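Local coordinates for protein pectate lyase (Bacillus, PDB 3VMV) that probably cleaves polygalacturonate, the backbone of pectin, by beta-elimination, as a secreted enzyme of polysaccharide lyase family 1, at residues Phe240-Tyr245 against Tyr304-Thr310; Phe219-Phe223 against Ala312-Glu317. All coordinates share one frame; numbering follows the deposited sequence.

Interaction 1: residues Phe240-Tyr245 against Tyr304-Thr310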
loop_
_atom_site.group_PDB
_atom_site.type_symbol
_atom_site.label_atom_id
_atom_site.label_comp_id
_atom_site.label_asym_id
_atom_site.label_seq_id
_atom_site.Cartn_x
_atom_site.Cartn_y
_atom_site.Cartn_z
ATOM N N PHE A 240 13.147 -1.457 8.382
ATOM C CA PHE A 240 14.051 -0.313 8.558
ATOM C C PHE A 240 13.214 0.957 8.538
ATOM O O PHE A 240 12.615 1.277 7.494
ATOM C CB PHE A 240 15.138 -0.340 7.465
ATOM C CG PHE A 240 16.146 0.803 7.559
ATOM C CD1 PHE A 240 16.544 1.282 8.796
ATOM C CD2 PHE A 240 16.744 1.309 6.407
ATOM C CE1 PHE A 240 17.506 2.285 8.889
ATOM C CE2 PHE A 240 17.689 2.329 6.494
ATOM C CZ PHE A 240 18.074 2.813 7.725
ATOM N N VAL A 241 13.128 1.633 9.682
ATOM C CA VAL A 241 12.279 2.828 9.872
ATOM C C VAL A 241 13.219 3.998 9.900
ATOM O O VAL A 241 13.891 4.221 10.890
ATOM C CB VAL A 241 11.498 2.707 11.153
ATOM C CG1 VAL A 241 10.525 3.877 11.348
ATOM C CG2 VAL A 241 10.774 1.340 11.186
ATOM N N GLU A 242 13.258 4.722 8.778
ATOM C CA GLU A 242 14.331 5.717 8.549
ATOM C C GLU A 242 13.789 7.085 8.186
ATOM O O GLU A 242 13.055 7.270 7.197
ATOM C CB GLU A 242 15.188 5.176 7.379
ATOM C CG GLU A 242 16.384 6.054 7.037
ATOM C CD GLU A 242 17.117 5.574 5.779
ATOM O OE1 GLU A 242 16.444 4.970 4.915
ATOM O OE2 GLU A 242 18.332 5.890 5.668
ATOM N N ASN A 243 14.178 8.072 8.981
ATOM C CA ASN A 243 13.880 9.472 8.649
ATOM C C ASN A 243 12.406 9.729 8.365
ATOM O O ASN A 243 12.034 10.387 7.388
ATOM C CB ASN A 243 14.758 9.972 7.479
ATOM C CG ASN A 243 16.234 10.026 7.829
ATOM O OD1 ASN A 243 16.725 9.383 8.799
ATOM N ND2 ASN A 243 16.979 10.782 7.021
ATOM N N ASN A 244 11.555 9.184 9.222
ATOM C CA ASN A 244 10.133 9.481 9.183
ATOM C C ASN A 244 9.764 10.492 10.236
ATOM O O ASN A 244 10.467 10.616 11.231
ATOM C CB ASN A 244 9.289 8.216 9.430
ATOM C CG ASN A 244 9.573 7.091 8.448
ATOM O OD1 ASN A 244 9.008 7.054 7.357
ATOM N ND2 ASN A 244 10.426 6.162 8.841
ATOM N N TYR A 245 8.643 11.174 10.020
ATOM C CA TYR A 245 8.130 12.145 10.968
ATOM C C TYR A 245 6.843 11.613 11.586
ATOM O O TYR A 245 5.943 11.227 10.832
ATOM C CB TYR A 245 7.891 13.499 10.259
ATOM C CG TYR A 245 7.773 14.645 11.196
ATOM C CD1 TYR A 245 8.914 15.371 11.485
ATOM C CD2 TYR A 245 6.577 15.000 11.795
ATOM C CE1 TYR A 245 8.910 16.402 12.328
ATOM C CE2 TYR A 245 6.582 16.118 12.726
ATOM C CZ TYR A 245 7.775 16.756 12.940
ATOM O OH TYR A 245 7.925 17.819 13.804
ATOM N N TYR A 304 19.160 4.475 -2.907
ATOM C CA TYR A 304 18.022 5.352 -2.764
ATOM C C TYR A 304 18.510 6.722 -2.282
ATOM O O TYR A 304 19.658 6.876 -1.845
ATOM C CB TYR A 304 16.947 4.757 -1.819
ATOM C CG TYR A 304 17.413 4.564 -0.389
ATOM C CD1 TYR A 304 17.106 5.489 0.606
ATOM C CD2 TYR A 304 18.193 3.447 -0.035
ATOM C CE1 TYR A 304 17.553 5.336 1.911
ATOM C CE2 TYR A 304 18.629 3.260 1.279
ATOM C CZ TYR A 304 18.317 4.220 2.265
ATOM O OH TYR A 304 18.765 4.006 3.544
ATOM N N GLN A 305 17.634 7.707 -2.400
ATOM C CA GLN A 305 17.876 9.044 -1.870
ATOM C C GLN A 305 16.925 9.270 -0.739
ATOM O O GLN A 305 15.719 8.951 -0.886
ATOM C CB GLN A 305 17.627 10.065 -2.978
ATOM C CG GLN A 305 18.668 9.992 -4.053
ATOM C CD GLN A 305 19.987 10.559 -3.592
ATOM O OE1 GLN A 305 20.040 11.642 -2.998
ATOM N NE2 GLN A 305 21.072 9.828 -3.856
ATOM N N VAL A 306 17.433 9.818 0.357
ATOM C CA VAL A 306 16.596 9.999 1.554
ATOM C C VAL A 306 16.784 11.397 2.121
ATOM O O VAL A 306 17.906 11.878 2.297
ATOM C CB VAL A 306 16.852 8.868 2.577
ATOM C CG1 VAL A 306 18.317 8.828 3.044
ATOM C CG2 VAL A 306 15.915 9.014 3.788
ATOM N N GLN A 307 15.667 12.088 2.329
ATOM C CA GLN A 307 15.668 13.423 2.955
ATOM C C GLN A 307 15.728 13.323 4.472
ATOM O O GLN A 307 15.549 12.260 5.041
ATOM C CB GLN A 307 14.372 14.143 2.592
ATOM C CG GLN A 307 14.143 14.339 1.105
ATOM C CD GLN A 307 12.814 15.061 0.898
ATOM O OE1 GLN A 307 11.757 14.485 1.103
ATOM N NE2 GLN A 307 12.882 16.346 0.660
ATOM N N SER A 308 15.965 14.447 5.152
ATOM C CA SER A 308 15.762 14.425 6.593
ATOM C C SER A 308 14.264 14.244 6.879
ATOM O O SER A 308 13.417 14.446 5.996
ATOM C CB SER A 308 16.235 15.740 7.204
ATOM O OG SER A 308 15.358 16.810 6.846
ATOM N N ALA A 309 13.946 13.864 8.108
ATOM C CA ALA A 309 12.539 13.693 8.485
ATOM C C ALA A 309 11.762 14.981 8.301
ATOM O O ALA A 309 10.601 14.937 7.875
ATOM C CB ALA A 309 12.442 13.211 9.943
ATOM N N THR A 310 12.345 16.119 8.637
ATOM C CA THR A 310 11.584 17.363 8.533
ATOM C C THR A 310 11.457 17.826 7.102
ATOM O O THR A 310 10.434 18.396 6.725
ATOM C CB THR A 310 12.177 18.466 9.413
ATOM O OG1 THR A 310 13.564 18.664 9.067
ATOM C CG2 THR A 310 12.058 18.086 10.906
#
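Asn-243 with Gln-307 and Glu-242 with Tyr-304 are the polar pairs where the C-terminal segment 304-310 runs along a turn of the parallel beta-helix, the fold of family 1 pectate lyases. The turn follows strand 238-242, and its corner is Asn-243, whose backbone is in the left-handed region. Followed outward, the Asn-243 side chain stays on one target: CB is 3.4 Å from Gln-307 O and also touches Val-306 CG2, CG passes the same carbonyl, and ND2 donates to Gln-307 O at 2.9 Å. The bond is nearly straight (171° at the hydrogen) and lies in the plane of the asparagine amide, although the donor is tilted from the carbonyl plane.

Glu-242 and Tyr-304 come from opposite directions, carboxylate and ring planes 71° apart. Tyr-304 OH lies 2.9 Å from each of Glu-242 OE1 and OE2, and its single proton can make a weak bond to one or the other, the choice not being settled. The buried carboxylate has two partners, Tyr-304 and, at OE1, His-217 NE2. Tyr-304 CG lies between the backbone N and the carbonyl carbon (chi1 63°), which directs the ring and its hydroxyl toward Glu-242. The hydroxyl also reaches the edge of the Phe-240 ring, one face of which carries Glu-242 CB. Val-306 serves both neighbours, with CG1 near Glu-242 OE2 and CG2 against Asn-243.

Farther along, Ser-308 is the N-cap of helix 309-319; its side chain caps a backbone N of the first turn, and its own N bonds Gln-311 OE1, in the manner of a capping box. The helix start presses on the turn through Ala-309, whose CB packs 3.5 Å from Asn-244 O while its CA makes a CA-H...O contact, also 3.5 Å, with Asn-243 O.

Interaction 2: residues Phe219-Phe223 against Ala312-Glu317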
loop_
_atom_site.group_PDB
_atom_site.type_symbol
_atom_site.label_atom_id
_atom_site.label_comp_id
_atom_site.label_asym_id
_atom_site.label_seq_id
_atom_site.Cartn_x
_atom_site.Cartn_y
_atom_site.Cartn_z
ATOM N N PHE A 219 10.735 4.916 4.658
ATOM C CA PHE A 219 11.477 6.166 4.834
ATOM C C PHE A 219 10.713 7.394 4.403
ATOM O O PHE A 219 9.936 7.364 3.440
ATOM C CB PHE A 219 12.883 6.109 4.171
ATOM C CG PHE A 219 12.882 6.029 2.642
ATOM C CD1 PHE A 219 13.079 7.184 1.880
ATOM C CD2 PHE A 219 12.748 4.814 1.986
ATOM C CE1 PHE A 219 13.149 7.152 0.495
ATOM C CE2 PHE A 219 12.786 4.760 0.574
ATOM C CZ PHE A 219 12.996 5.932 -0.176
ATOM N N ASN A 220 10.934 8.500 5.126
ATOM C CA ASN A 220 10.408 9.793 4.691
ATOM C C ASN A 220 8.895 9.810 4.604
ATOM O O ASN A 220 8.362 10.579 3.812
ATOM C CB ASN A 220 11.013 10.240 3.341
ATOM C CG ASN A 220 12.480 10.692 3.464
ATOM O OD1 ASN A 220 13.057 10.890 4.591
ATOM N ND2 ASN A 220 13.096 10.848 2.333
ATOM N N ASN A 221 8.237 9.006 5.437
ATOM C CA ASN A 221 6.768 9.134 5.577
ATOM C C ASN A 221 6.402 10.082 6.719
ATOM O O ASN A 221 7.245 10.349 7.607
ATOM C CB ASN A 221 6.120 7.773 5.845
ATOM C CG ASN A 221 6.496 6.736 4.816
ATOM O OD1 ASN A 221 5.970 6.712 3.689
ATOM N ND2 ASN A 221 7.432 5.864 5.187
ATOM N N TYR A 222 5.162 10.587 6.680
ATOM C CA TYR A 222 4.608 11.486 7.682
ATOM C C TYR A 222 3.424 10.781 8.295
ATOM O O TYR A 222 2.428 10.582 7.614
ATOM C CB TYR A 222 4.198 12.793 6.988
ATOM C CG TYR A 222 3.597 13.902 7.825
ATOM C CD1 TYR A 222 3.573 13.834 9.205
ATOM C CD2 TYR A 222 3.146 15.049 7.207
ATOM C CE1 TYR A 222 3.002 14.907 9.934
ATOM C CE2 TYR A 222 2.585 16.100 7.929
ATOM C CZ TYR A 222 2.551 16.020 9.281
ATOM O OH TYR A 222 2.017 17.087 9.951
ATOM N N PHE A 223 3.602 10.344 9.542
ATOM C CA PHE A 223 2.561 9.653 10.327
ATOM C C PHE A 223 1.945 10.681 11.261
ATOM O O PHE A 223 2.685 11.395 11.972
ATOM C CB PHE A 223 3.200 8.589 11.196
ATOM C CG PHE A 223 3.869 7.421 10.466
ATOM C CD1 PHE A 223 3.257 6.173 10.455
ATOM C CD2 PHE A 223 5.126 7.558 9.872
ATOM C CE1 PHE A 223 3.885 5.051 9.927
ATOM C CE2 PHE A 223 5.774 6.455 9.318
ATOM C CZ PHE A 223 5.141 5.183 9.317
ATOM N N ALA A 312 11.246 15.712 4.664
ATOM C CA ALA A 312 10.216 14.821 4.162
ATOM C C ALA A 312 8.818 15.254 4.565
ATOM O O ALA A 312 7.885 15.175 3.757
ATOM C CB ALA A 312 10.491 13.404 4.614
ATOM N N LYS A 313 8.667 15.693 5.811
ATOM C CA LYS A 313 7.343 16.138 6.246
ATOM C C LYS A 313 6.820 17.223 5.295
ATOM O O LYS A 313 5.675 17.148 4.846
ATOM C CB LYS A 313 7.435 16.640 7.679
ATOM C CG LYS A 313 6.160 17.342 8.173
ATOM C CD LYS A 313 6.462 17.976 9.506
ATOM C CE LYS A 313 5.208 18.592 10.143
ATOM N NZ LYS A 313 4.887 19.875 9.464
ATOM N N SER A 314 7.646 18.221 4.989
ATOM C CA SER A 314 7.189 19.273 4.080
ATOM C C SER A 314 6.948 18.777 2.648
ATOM O O SER A 314 5.972 19.183 2.003
ATOM C CB SER A 314 8.168 20.434 4.104
ATOM O OG SER A 314 9.458 20.009 3.742
ATOM N N SER A 315 7.784 17.866 2.158
ATOM C CA SER A 315 7.576 17.326 0.804
ATOM C C SER A 315 6.274 16.546 0.711
ATOM O O SER A 315 5.561 16.666 -0.291
ATOM C CB SER A 315 8.748 16.447 0.372
ATOM O OG SER A 315 9.905 17.267 0.165
ATOM N N VAL A 316 5.982 15.750 1.727
ATOM C CA VAL A 316 4.752 14.952 1.749
ATOM C C VAL A 316 3.550 15.882 1.818
ATOM O O VAL A 316 2.568 15.680 1.085
ATOM C CB VAL A 316 4.783 13.991 2.935
ATOM C CG1 VAL A 316 3.393 13.303 3.113
ATOM C CG2 VAL A 316 5.854 12.905 2.675
ATOM N N GLU A 317 3.624 16.914 2.664
ATOM C CA GLU A 317 2.518 17.852 2.743
ATOM C C GLU A 317 2.193 18.444 1.361
ATOM O O GLU A 317 1.018 18.654 0.996
ATOM C CB GLU A 317 2.846 18.983 3.735
ATOM C CG GLU A 317 2.829 18.528 5.178
ATOM C CD GLU A 317 3.438 19.556 6.143
ATOM O OE1 GLU A 317 4.240 20.421 5.720
ATOM O OE2 GLU A 317 3.122 19.491 7.339
HETATM O O HOH W 1 0.914 19.132 8.707
#
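Tyr-222 and Lys-313 make the central contact, a CH-pi interaction in which Lys-313 CG lies over one ring face, 3.9 Å from the centroid and 16° off the normal. The lysine chain then runs on across the ring until its CE rests 3.5 Å from Tyr-222 OH.

Van der Waals packing adds to this. Val-316 CG1 approaches Tyr-222 CB near the ring plane, and Val-316 CG2 meets Asn-220 O at 3.6 Å. Ala-312 CB touches Asn-220 CB at 3.5 Å. Glu-317 CG comes within 3.7 Å of Tyr-222 CE2.

The charges pair within the helix. A bend at the last torsion of Lys-313 (chi4 -76°) brings NZ to the syn side of Glu-317 OE2, somewhat out of the carboxylate plane, a salt bridge of 2.8 Å beside the tyrosine. A water in the ring plane joins Tyr-222 OH to that same carboxylate oxygen, to which it donates at 2.6 Å. With an alanine here instead of Tyr-222, the lysine methylenes would probably lose the surface they lie on, and the water its phenolic partner.

Helix 309-319 thus lies across successive coils of the beta-helix, Val-316 reaching Tyr-200 of strand 200-202 and Lys-313 touching Tyr-245 of strand 245-249.

Both contacts fasten the C-terminal tail to the flank of the beta-helix, and they share helix 309-319: interaction 1 takes the approach and first residues, interaction 2 the turns that follow. Their other halves are equivalent turns on adjacent coils, joined directly by the bond of Asn-244 OD1 to Asn-221 N and probably by that of Tyr-245 O to Phe-223 N. Interaction 2 is the more buried and relies on apolar and CH-pi packing, its charges kept to the outer border. Interaction 1 is only partly buried yet more polar, since the extended tail offers a carbonyl and a phenol to the turn, whereas helix 312-317 presents side chains.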